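Side-chain contacts in arylamine n-acetyltransferase (Mycobacterium smegmatis, PDB 1W5R), which catalyses the transfer of an acetyl group to arylamines, probably from acetyl-CoA as in other members of the family: residues D243-V248 and A270-V275; Y222-R227 and D250-R255; L116-P121 and Y127-G132; S140-E145 and Y157-H162. The protein carries 1 engineered substitution. One frame throughout, in Å; residues are numbered along the deposited sequence.

Contact 1. Residues D243-V248 and A270-V275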
# COMPACT_ATOMS: atom_id res chain seq x y z
N ASP A 243 10.25 -7.03 -3.14
CA ASP A 243 11.03 -8.21 -2.80
C ASP A 243 12.50 -8.10 -3.19
O ASP A 243 13.36 -8.54 -2.43
CB ASP A 243 10.44 -9.44 -3.49
CG ASP A 243 9.28 -10.05 -2.73
OD1 ASP A 243 8.93 -9.56 -1.63
OD2 ASP A 243 8.72 -11.04 -3.24
N SER A 244 12.75 -7.51 -4.36
CA SER A 244 14.08 -7.52 -5.00
C SER A 244 14.30 -6.30 -5.90
O SER A 244 13.38 -5.52 -6.15
CB SER A 244 14.25 -8.80 -5.85
OG SER A 244 13.50 -8.68 -7.06
N ALA A 245 15.52 -6.19 -6.42
CA ALA A 245 15.87 -5.13 -7.37
C ALA A 245 15.01 -5.12 -8.65
O ALA A 245 14.72 -4.05 -9.18
CB ALA A 245 17.35 -5.18 -7.71
N ALA A 246 14.60 -6.29 -9.16
CA ALA A 246 13.77 -6.29 -10.38
C ALA A 246 12.45 -5.55 -10.23
O ALA A 246 12.04 -4.84 -11.15
CB ALA A 246 13.53 -7.72 -10.90
N GLN A 247 11.77 -5.76 -9.09
CA GLN A 247 10.51 -5.08 -8.82
C GLN A 247 10.74 -3.58 -8.64
O GLN A 247 9.93 -2.77 -9.07
CB GLN A 247 9.81 -5.64 -7.57
CG GLN A 247 9.14 -7.01 -7.76
CD GLN A 247 10.11 -8.17 -7.63
OE1 GLN A 247 9.97 -9.17 -8.33
NE2 GLN A 247 11.07 -8.05 -6.73
N VAL A 248 11.87 -3.23 -8.01
CA VAL A 248 12.26 -1.83 -7.83
C VAL A 248 12.45 -1.18 -9.21
O VAL A 248 11.87 -0.13 -9.49
CB VAL A 248 13.52 -1.66 -6.95
CG1 VAL A 248 13.97 -0.18 -6.93
CG2 VAL A 248 13.23 -2.12 -5.53
N ALA A 270 22.07 -4.55 -10.40
CA ALA A 270 23.01 -4.98 -9.36
C ALA A 270 23.31 -3.89 -8.33
O ALA A 270 23.45 -4.18 -7.15
CB ALA A 270 24.32 -5.49 -9.98
N ARG A 271 23.38 -2.63 -8.77
CA ARG A 271 23.65 -1.56 -7.82
C ARG A 271 22.42 -1.28 -6.95
O ARG A 271 22.54 -1.02 -5.76
CB ARG A 271 24.08 -0.30 -8.57
CG ARG A 271 24.32 0.92 -7.68
CD ARG A 271 25.33 0.69 -6.55
NE ARG A 271 25.58 1.94 -5.83
CZ ARG A 271 25.93 2.05 -4.56
NH1 ARG A 271 26.10 0.96 -3.79
NH2 ARG A 271 26.10 3.26 -4.03
N VAL A 272 21.25 -1.31 -7.57
CA VAL A 272 20.00 -1.18 -6.82
C VAL A 272 19.89 -2.29 -5.76
O VAL A 272 19.46 -2.04 -4.63
CB VAL A 272 18.80 -1.13 -7.77
CG1 VAL A 272 17.49 -1.24 -7.01
CG2 VAL A 272 18.83 0.17 -8.54
N ALA A 273 20.32 -3.51 -6.11
CA ALA A 273 20.32 -4.60 -5.13
C ALA A 273 21.11 -4.25 -3.86
O ALA A 273 20.67 -4.54 -2.76
CB ALA A 273 20.84 -5.88 -5.76
N GLU A 274 22.25 -3.58 -4.03
CA GLU A 274 23.11 -3.21 -2.90
C GLU A 274 22.45 -2.24 -1.91
O GLU A 274 22.81 -2.20 -0.73
CB GLU A 274 24.42 -2.57 -3.39
CG GLU A 274 25.35 -3.56 -4.06
CD GLU A 274 26.63 -2.93 -4.59
OE1 GLU A 274 26.74 -1.69 -4.69
OE2 GLU A 274 27.55 -3.72 -4.92
N VAL A 275 21.49 -1.46 -2.42
CA VAL A 275 20.91 -0.38 -1.63
C VAL A 275 19.42 -0.57 -1.31
O VAL A 275 18.72 0.38 -0.98
CB VAL A 275 21.16 1.02 -2.29
CG1 VAL A 275 22.65 1.28 -2.40
CG2 VAL A 275 20.48 1.13 -3.63

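Contact 2. Residues Y222-R227 and D250-R255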
# COMPACT_ATOMS: atom_id res chain seq x y z
N TYR A 222 4.43 10.14 -3.56
CA TYR A 222 5.11 8.86 -3.69
C TYR A 222 6.58 9.03 -3.41
O TYR A 222 7.22 9.89 -4.00
CB TYR A 222 4.94 8.32 -5.12
CG TYR A 222 3.51 8.05 -5.48
CD1 TYR A 222 2.68 9.07 -5.94
CD2 TYR A 222 2.97 6.77 -5.34
CE1 TYR A 222 1.36 8.83 -6.27
CE2 TYR A 222 1.63 6.51 -5.66
CZ TYR A 222 0.84 7.54 -6.13
OH TYR A 222 -0.49 7.31 -6.43
N ASN A 223 7.11 8.22 -2.49
CA ASN A 223 8.52 8.30 -2.16
C ASN A 223 9.13 6.92 -1.97
O ASN A 223 8.79 6.22 -1.01
CB ASN A 223 8.79 9.14 -0.92
CG ASN A 223 10.27 9.42 -0.76
OD1 ASN A 223 10.85 10.12 -1.55
ND2 ASN A 223 10.89 8.80 0.24
N LEU A 224 10.02 6.56 -2.89
CA LEU A 224 10.73 5.29 -2.84
C LEU A 224 12.12 5.51 -2.26
O LEU A 224 12.85 6.36 -2.76
CB LEU A 224 10.86 4.75 -4.27
CG LEU A 224 11.64 3.44 -4.46
CD1 LEU A 224 10.78 2.25 -3.99
CD2 LEU A 224 12.05 3.23 -5.92
N ARG A 225 12.46 4.78 -1.20
CA ARG A 225 13.84 4.70 -0.74
C ARG A 225 14.21 3.23 -0.77
O ARG A 225 13.59 2.42 -0.07
CB ARG A 225 13.99 5.29 0.67
CG ARG A 225 15.41 5.24 1.26
CD ARG A 225 16.38 6.10 0.45
NE ARG A 225 17.75 5.97 0.96
CZ ARG A 225 18.78 6.71 0.55
NH1 ARG A 225 18.61 7.65 -0.38
NH2 ARG A 225 19.99 6.50 1.08
N GLY A 226 15.18 2.87 -1.59
CA GLY A 226 15.55 1.45 -1.70
C GLY A 226 14.35 0.62 -2.15
O GLY A 226 13.70 0.93 -3.15
N ARG A 227 14.04 -0.45 -1.40
CA ARG A 227 12.89 -1.33 -1.71
C ARG A 227 11.54 -0.82 -1.21
O ARG A 227 10.49 -1.43 -1.50
CB ARG A 227 13.12 -2.71 -1.10
CG ARG A 227 13.01 -2.71 0.41
CD ARG A 227 12.97 -4.12 0.98
NE ARG A 227 14.29 -4.75 1.08
CZ ARG A 227 14.64 -5.90 0.51
NH1 ARG A 227 13.79 -6.57 -0.26
NH2 ARG A 227 15.86 -6.37 0.72
N ASP A 250 11.18 -2.23 -12.06
CA ASP A 250 9.87 -2.11 -12.69
C ASP A 250 9.12 -0.87 -12.21
O ASP A 250 8.51 -0.18 -13.01
CB ASP A 250 9.00 -3.36 -12.47
CG ASP A 250 7.56 -3.15 -12.92
OD1 ASP A 250 6.67 -3.04 -12.04
OD2 ASP A 250 7.31 -3.04 -14.15
N ALA A 251 9.18 -0.58 -10.90
CA ALA A 251 8.54 0.61 -10.34
C ALA A 251 9.17 1.87 -10.94
O ALA A 251 8.46 2.79 -11.36
CB ALA A 251 8.65 0.62 -8.82
N ILE A 252 10.50 1.88 -11.02
CA ILE A 252 11.23 3.02 -11.57
C ILE A 252 10.75 3.35 -13.00
O ILE A 252 10.47 4.49 -13.33
CB ILE A 252 12.75 2.77 -11.51
CG1 ILE A 252 13.25 2.88 -10.06
CG2 ILE A 252 13.51 3.74 -12.42
CD1 ILE A 252 14.70 2.44 -9.87
N VAL A 253 10.63 2.31 -13.82
CA VAL A 253 10.25 2.50 -15.23
C VAL A 253 8.76 2.80 -15.41
O VAL A 253 8.38 3.73 -16.14
CB VAL A 253 10.66 1.26 -16.07
CG1 VAL A 253 10.26 1.44 -17.54
CG2 VAL A 253 12.15 1.03 -15.98
N ASN A 254 7.92 2.03 -14.73
CA ASN A 254 6.48 2.04 -15.01
C ASN A 254 5.60 2.82 -14.03
O ASN A 254 4.54 3.33 -14.41
CB ASN A 254 5.98 0.60 -15.19
CG ASN A 254 6.62 -0.09 -16.38
OD1 ASN A 254 7.34 -1.07 -16.24
ND2 ASN A 254 6.39 0.46 -17.57
N ARG A 255 6.03 2.92 -12.77
CA ARG A 255 5.37 3.81 -11.82
C ARG A 255 5.90 5.24 -11.98
O ARG A 255 5.12 6.20 -12.04
CB ARG A 255 5.58 3.34 -10.38
CG ARG A 255 4.72 2.17 -9.91
CD ARG A 255 4.91 2.00 -8.40
NE ARG A 255 3.97 1.07 -7.78
CZ ARG A 255 2.92 1.42 -7.04
NH1 ARG A 255 2.64 2.70 -6.82
NH2 ARG A 255 2.15 0.48 -6.51

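Contact 3. Residues L116-P121 and Y127-G132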
# COMPACT_ATOMS: atom_id res chain seq x y z
N LEU A 116 13.95 28.31 -5.19
CA LEU A 116 13.80 29.54 -5.97
C LEU A 116 13.03 30.59 -5.20
O LEU A 116 12.08 30.26 -4.47
CB LEU A 116 13.06 29.27 -7.27
CG LEU A 116 13.66 28.16 -8.15
CD1 LEU A 116 12.75 27.92 -9.35
CD2 LEU A 116 15.10 28.52 -8.56
N SER A 117 13.45 31.84 -5.35
CA SER A 117 12.64 32.97 -4.90
C SER A 117 12.18 33.71 -6.17
O SER A 117 13.01 34.21 -6.95
CB SER A 117 13.44 33.86 -3.97
OG SER A 117 12.73 35.07 -3.73
N VAL A 118 10.86 33.73 -6.38
CA VAL A 118 10.28 34.14 -7.66
C VAL A 118 9.38 35.36 -7.49
O VAL A 118 8.55 35.40 -6.59
CB VAL A 118 9.48 32.97 -8.30
CG1 VAL A 118 8.87 33.35 -9.63
CG2 VAL A 118 10.37 31.74 -8.47
N ALA A 119 9.57 36.34 -8.36
CA ALA A 119 8.70 37.52 -8.39
C ALA A 119 7.93 37.56 -9.70
O ALA A 119 8.47 37.22 -10.76
CB ALA A 119 9.52 38.80 -8.23
N VAL A 120 6.66 37.96 -9.63
CA VAL A 120 5.93 38.36 -10.84
C VAL A 120 6.30 39.81 -11.19
O VAL A 120 6.43 40.64 -10.28
CB VAL A 120 4.39 38.21 -10.71
CG1 VAL A 120 3.98 36.76 -10.52
CG2 VAL A 120 3.85 39.07 -9.58
N PRO A 121 6.48 40.11 -12.49
CA PRO A 121 6.76 41.47 -12.97
C PRO A 121 6.03 42.61 -12.24
O PRO A 121 6.59 43.70 -12.09
CB PRO A 121 6.34 41.42 -14.45
CG PRO A 121 6.09 39.95 -14.78
CD PRO A 121 6.48 39.13 -13.59
N TYR A 127 7.79 34.78 -4.05
CA TYR A 127 7.27 33.46 -3.75
C TYR A 127 8.38 32.44 -3.64
O TYR A 127 9.32 32.44 -4.45
CB TYR A 127 6.29 33.02 -4.84
CG TYR A 127 5.05 33.86 -4.82
CD1 TYR A 127 5.01 35.10 -5.47
CD2 TYR A 127 3.93 33.44 -4.11
CE1 TYR A 127 3.85 35.89 -5.42
CE2 TYR A 127 2.78 34.20 -4.06
CZ TYR A 127 2.74 35.42 -4.71
OH TYR A 127 1.58 36.16 -4.63
N LEU A 128 8.29 31.59 -2.63
CA LEU A 128 9.14 30.39 -2.55
C LEU A 128 8.60 29.33 -3.50
O LEU A 128 7.41 29.00 -3.47
CB LEU A 128 9.19 29.86 -1.12
CG LEU A 128 10.02 28.57 -0.94
CD1 LEU A 128 11.49 28.78 -1.32
CD2 LEU A 128 9.86 28.06 0.47
N VAL A 129 9.49 28.82 -4.35
CA VAL A 129 9.13 27.75 -5.28
C VAL A 129 10.17 26.65 -5.10
O VAL A 129 11.37 26.91 -5.13
CB VAL A 129 9.10 28.26 -6.74
CG1 VAL A 129 8.86 27.12 -7.69
CG2 VAL A 129 7.99 29.33 -6.89
N ASP A 130 9.69 25.43 -4.89
CA ASP A 130 10.61 24.31 -4.68
C ASP A 130 9.94 23.06 -5.19
O ASP A 130 9.03 22.54 -4.56
CB ASP A 130 10.94 24.19 -3.19
CG ASP A 130 11.84 23.00 -2.86
OD1 ASP A 130 12.39 22.36 -3.79
OD2 ASP A 130 12.02 22.72 -1.65
N VAL A 131 10.38 22.60 -6.36
CA VAL A 131 9.86 21.37 -6.93
C VAL A 131 10.90 20.25 -6.85
O VAL A 131 10.76 19.20 -7.50
CB VAL A 131 9.35 21.56 -8.39
CG1 VAL A 131 8.19 22.57 -8.42
CG2 VAL A 131 10.50 22.02 -9.30
N GLY A 132 11.95 20.48 -6.05
CA GLY A 132 13.10 19.58 -6.03
C GLY A 132 13.41 18.87 -4.73
O GLY A 132 14.46 18.22 -4.63

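Contact 4. Residues S140-E145 and Y157-H162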
# COMPACT_ATOMS: atom_id res chain seq x y z
N SER A 140 2.74 23.84 -4.34
CA SER A 140 2.28 25.17 -4.76
C SER A 140 3.43 26.12 -4.51
O SER A 140 4.26 25.87 -3.64
CB SER A 140 1.12 25.66 -3.87
OG SER A 140 0.04 24.76 -3.86
N PRO A 141 3.46 27.25 -5.23
CA PRO A 141 4.29 28.35 -4.76
C PRO A 141 3.65 28.90 -3.49
O PRO A 141 2.42 28.88 -3.37
CB PRO A 141 4.18 29.38 -5.89
CG PRO A 141 2.90 29.10 -6.55
CD PRO A 141 2.68 27.61 -6.43
N ILE A 142 4.46 29.36 -2.55
CA ILE A 142 3.92 30.03 -1.36
C ILE A 142 4.57 31.39 -1.22
O ILE A 142 5.63 31.63 -1.80
CB ILE A 142 4.06 29.19 -0.05
CG1 ILE A 142 5.54 29.05 0.37
CG2 ILE A 142 3.37 27.84 -0.18
CD1 ILE A 142 5.75 28.39 1.72
N ARG A 143 3.93 32.29 -0.48
CA ARG A 143 4.52 33.61 -0.27
C ARG A 143 5.78 33.47 0.56
O ARG A 143 5.78 32.81 1.58
CB ARG A 143 3.53 34.58 0.38
CG ARG A 143 2.25 34.78 -0.41
CD ARG A 143 1.44 35.97 0.11
NE ARG A 143 1.33 35.93 1.56
CZ ARG A 143 0.48 35.15 2.24
NH1 ARG A 143 -0.33 34.32 1.59
NH2 ARG A 143 0.45 35.19 3.56
N LEU A 144 6.88 34.07 0.13
CA LEU A 144 8.13 34.03 0.89
C LEU A 144 7.98 35.11 1.98
O LEU A 144 8.46 36.24 1.88
CB LEU A 144 9.35 34.27 -0.03
CG LEU A 144 10.73 33.93 0.53
CD1 LEU A 144 10.61 33.14 1.83
CD2 LEU A 144 11.55 33.14 -0.48
N GLU A 145 7.26 34.72 2.99
CA GLU A 145 6.86 35.56 4.08
C GLU A 145 6.80 34.72 5.35
O GLU A 145 6.05 33.73 5.41
CB GLU A 145 5.50 36.18 3.75
CG GLU A 145 4.95 37.15 4.78
CD GLU A 145 3.44 37.36 4.67
OE1 GLU A 145 2.85 37.86 5.65
OE2 GLU A 145 2.87 37.04 3.61
N TYR A 157 1.85 24.41 4.80
CA TYR A 157 3.28 24.68 5.05
C TYR A 157 3.42 26.00 5.78
O TYR A 157 2.48 26.80 5.81
CB TYR A 157 4.10 24.72 3.75
CG TYR A 157 4.43 23.37 3.13
CD1 TYR A 157 3.43 22.49 2.72
CD2 TYR A 157 5.77 23.00 2.94
CE1 TYR A 157 3.74 21.25 2.14
CE2 TYR A 157 6.09 21.77 2.34
CZ TYR A 157 5.08 20.90 1.96
OH TYR A 157 5.38 19.70 1.37
N ARG A 158 4.60 26.25 6.35
CA ARG A 158 4.84 27.50 7.08
C ARG A 158 6.32 27.90 7.02
O ARG A 158 7.21 27.06 7.24
CB ARG A 158 4.41 27.37 8.55
CG ARG A 158 4.46 28.67 9.32
CD ARG A 158 4.16 28.47 10.79
NE ARG A 158 4.16 29.75 11.51
CZ ARG A 158 4.52 29.90 12.78
NH1 ARG A 158 4.91 28.87 13.51
NH2 ARG A 158 4.49 31.11 13.33
N LEU A 159 6.56 29.18 6.73
CA LEU A 159 7.89 29.75 6.87
C LEU A 159 7.98 30.50 8.19
O LEU A 159 7.05 31.22 8.57
CB LEU A 159 8.21 30.72 5.72
CG LEU A 159 8.50 30.08 4.37
CD1 LEU A 159 8.41 31.11 3.24
CD2 LEU A 159 9.88 29.40 4.37
N THR A 160 9.07 30.29 8.90
CA THR A 160 9.41 31.11 10.06
C THR A 160 10.84 31.60 9.85
O THR A 160 11.57 31.07 9.01
CB THR A 160 9.31 30.33 11.38
OG1 THR A 160 10.07 29.12 11.30
CG2 THR A 160 7.86 29.99 11.70
N ARG A 161 11.24 32.65 10.56
CA ARG A 161 12.61 33.11 10.43
C ARG A 161 13.19 33.66 11.71
O ARG A 161 12.47 34.19 12.57
CB ARG A 161 12.72 34.15 9.30
CG ARG A 161 12.16 35.53 9.61
CD ARG A 161 12.33 36.47 8.42
NE ARG A 161 11.74 37.79 8.70
CZ ARG A 161 12.35 38.76 9.36
NH1 ARG A 161 13.57 38.58 9.86
NH2 ARG A 161 11.73 39.92 9.55
N HIS A 162 14.51 33.48 11.83
CA HIS A 162 15.33 34.18 12.81
C HIS A 162 16.30 34.98 11.97
O HIS A 162 17.17 34.38 11.32
CB HIS A 162 16.08 33.17 13.66
CG HIS A 162 15.26 32.52 14.73
ND1 HIS A 162 15.80 31.73 15.71
CD2 HIS A 162 13.93 32.58 14.98
CE1 HIS A 162 14.85 31.32 16.52
NE2 HIS A 162 13.70 31.81 16.10
O HOH W 1 4.73 31.33 5.88

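Contact 1. Residues D243-V248 and A270-V275
Ala-245 presses its methyl against the backbone of the C-terminal helix: CB lies 3.8 Å from Ala-273 N and, slightly farther on, 4.1 Å from Ala-273 CB. With alanine on both sides, the two CA atoms can come within 5.0 Å of each other, and the first turn of helix 245-255 sits directly on the last turn of the short helix 268-274. One turn on in helix 245-255, Val-248 meets Val-272, the residue just before Ala-273. Val-248 CG1 lies 3.7 Å from Val-272 CG1, each valine carrying this methyl anti to its own backbone N (chi1 174° and 170°), which extends both branches into the interface. The same Val-272 CG1 reaches back to Ala-245 CB at 4.0 Å, so this one methyl touches both residues of the opposing helix. The side chains that meet are all apolar, and the polar groups of both segments lie off to the sides. Ser-244 is the N-cap of helix 245-255, its OG accepting a weak, long bond from Ala-246 N. On the far side of the other helix, Arg-271 NH1 forms a salt bridge to Glu-274 OE1 at 2.9 Å, meeting the oxygen nearly along its C-O bond, while Val-275 CG1 lies over one guanidinium face, offset toward its rim. Arg-271 NE also donates to Leu-47 O. Beside the pair, Asp-243 makes a salt bridge to Arg-173 of the second subunit. Val-248 packs onto Leu-211, Leu-276 and Phe-242, which places the helix pair at the edge of the antiparallel sheet ending in strand 236-242.

Contact 2. Residues Y222-R227 and D250-R255
Leu-224 meets Ile-252, and Tyr-222 meets Arg-255, where a helix lies over an antiparallel sheet, the alpha/beta layering of the lid-like C-terminal region of arylamine N-acetyltransferases. Strand 220-225 is the middle strand of its five-stranded sheet, and helix 245-255 comes after the two strands that follow it in the chain. Leu-224 contributes the most surface. Its side chain rises from the sheet toward the helix, and CD2 stops 4.3 Å from Ile-252 CG1, a modest van der Waals approach. Around this pair the core is completed by Val-213 and Leu-229 on the flanking strands and by Phe-242, which Leu-224 shares with Ala-251. Beyond Leu-224 the strand turns back through Gly-226 and Arg-227, whose backbone angles fit a type II' beta turn. Two residues before Leu-224, Tyr-222 projects from the same side of the sheet and is met by Arg-255. The arginine sets out with CG anti to its carbonyl carbon (chi1 -78°) and then runs extended from CG to NE, so the guanidinium is carried away from the helix toward the strand. It also touches Leu-229 and Ile-240, and it packs on Arg-233 of the second subunit, placing this end of the contact near the dimer interface. Tyrosine and arginine side chains cross at about a right angle, with ring and guanidinium planes 52° apart. The touch itself is light: Tyr-222 CE2 lies near the guanidinium plane, at its edge, 4.1 Å from Arg-255 NH1.

Contact 3. Residues L116-P121 and Y127-G132
Val-118 and Tyr-127 exchange the two shortest of the four backbone bonds between the segments of this beta hairpin: Tyr-127 N donates to Val-118 O at 2.7 Å, and Val-118 N to Tyr-127 O at 2.8 Å. Two residues along, Leu-116 and Val-129 form the next hydrogen-bonded pair, with Leu-116 N to Val-129 O at 2.9 Å and Val-129 N to Leu-116 O at 3.0 Å. Between them Ser-117 and Leu-128 face each other as a non-hydrogen-bonded pair, and their CA-H groups add weaker contacts to the carbonyls of Tyr-127 and Leu-116. Ser-117 OG finds its partner in Arg-126 NE, just before the second strand. The end of Leu-128 leans toward the other strand, with CG anti to N (chi1 178°), bringing CD1 to 3.5 Å from Leu-116 O. On the opposite sheet face, Val-118 CG2 and Val-129 CG2 touch at 3.7 Å along a diagonal of the ladder. The Tyr-127 ring turns its edge to Val-118 O, which lies in the ring plane. Helix 73-87 covers this face through Leu-80 and Leu-84, and helix 25-38 reaches Tyr-127 and Val-129. Past the ladder the strand breaks into an Asx turn, where Asp-130 OD1 accepts from Gly-132 N at 3.0 Å. The same carboxylate is bonded to Asn-77 ND2 and, through OD2, to His-113 NE2, the arrangement expected of the aspartate in the family's Cys-His-Asp triad. Four backbone bonds thus fix the strand that leads into Asp-130, and the turn and Asn-77 probably help to orient its carboxylate toward His-113.

Contact 4. Residues S140-E145 and Y157-H162
Leu-159 sends CG anti to its carbonyl carbon (chi1 -74°), and from the other segment Ile-142 places CG1 between its backbone N and carbonyl carbon (chi1 67°), turning both branches toward each other between the strands. There Ile-142 CD1 meets Leu-159 CD1 at 4.1 Å. Leu-144 starts out away from Leu-159 but folds its end back with a nearly eclipsed chi2 of 12°; its CD1 is modelled only 3.3 Å from Leu-159 CD1, too close to be trusted in detail. Leu-159 CD1 also rests 3.5 Å from Arg-143 O, the carbonyl that takes a weak bond from Glu-145 N in the inverse gamma turn centred on Leu-144. The polar link is made by one water, which donates to Glu-145 O at 2.8 Å and accepts from Leu-159 N at 2.9 Å, bridging two backbones that do not pair directly. Nearby, Arg-143 grips Glu-145 side-on: OE2 lies close to the guanidinium plane, and Arg-143 NE (2.8 Å) meets it nearly along its C-O bond, NH2 from above the carboxylate plane. Phe-182 and Leu-168 pack around Leu-159 and complete the apolar cluster. Strand 142-143 is one edge of the eight-stranded antiparallel sheet, and 157-162 lies next to the other edge. Their meeting shows the sheet curling round on itself, consistent with the central beta-barrel domain of arylamine N-acetyltransferases.

In the fold
The four contacts fall into two pairs on opposite sides of the chain's centre. Contacts 3 and 4 come first along the chain, one after the other, with centres about 11 Å apart; strands 127-129 and 142-143 are neighbours in the eight-stranded sheet and join through Leu-128 N and Ile-142 O. Contacts 1 and 2 follow, their segments alternating along the chain. They share helix 245-255, also lie about 11 Å apart between centres, and meet where Arg-227 NH1 reaches Asp-243 O. The pairs are well separated: centres of contacts 1 and 4 lie about 38 Å apart. Contact 3, which leads into the probable triad aspartate, thus belongs to the barrel rather than to the C-terminal layer.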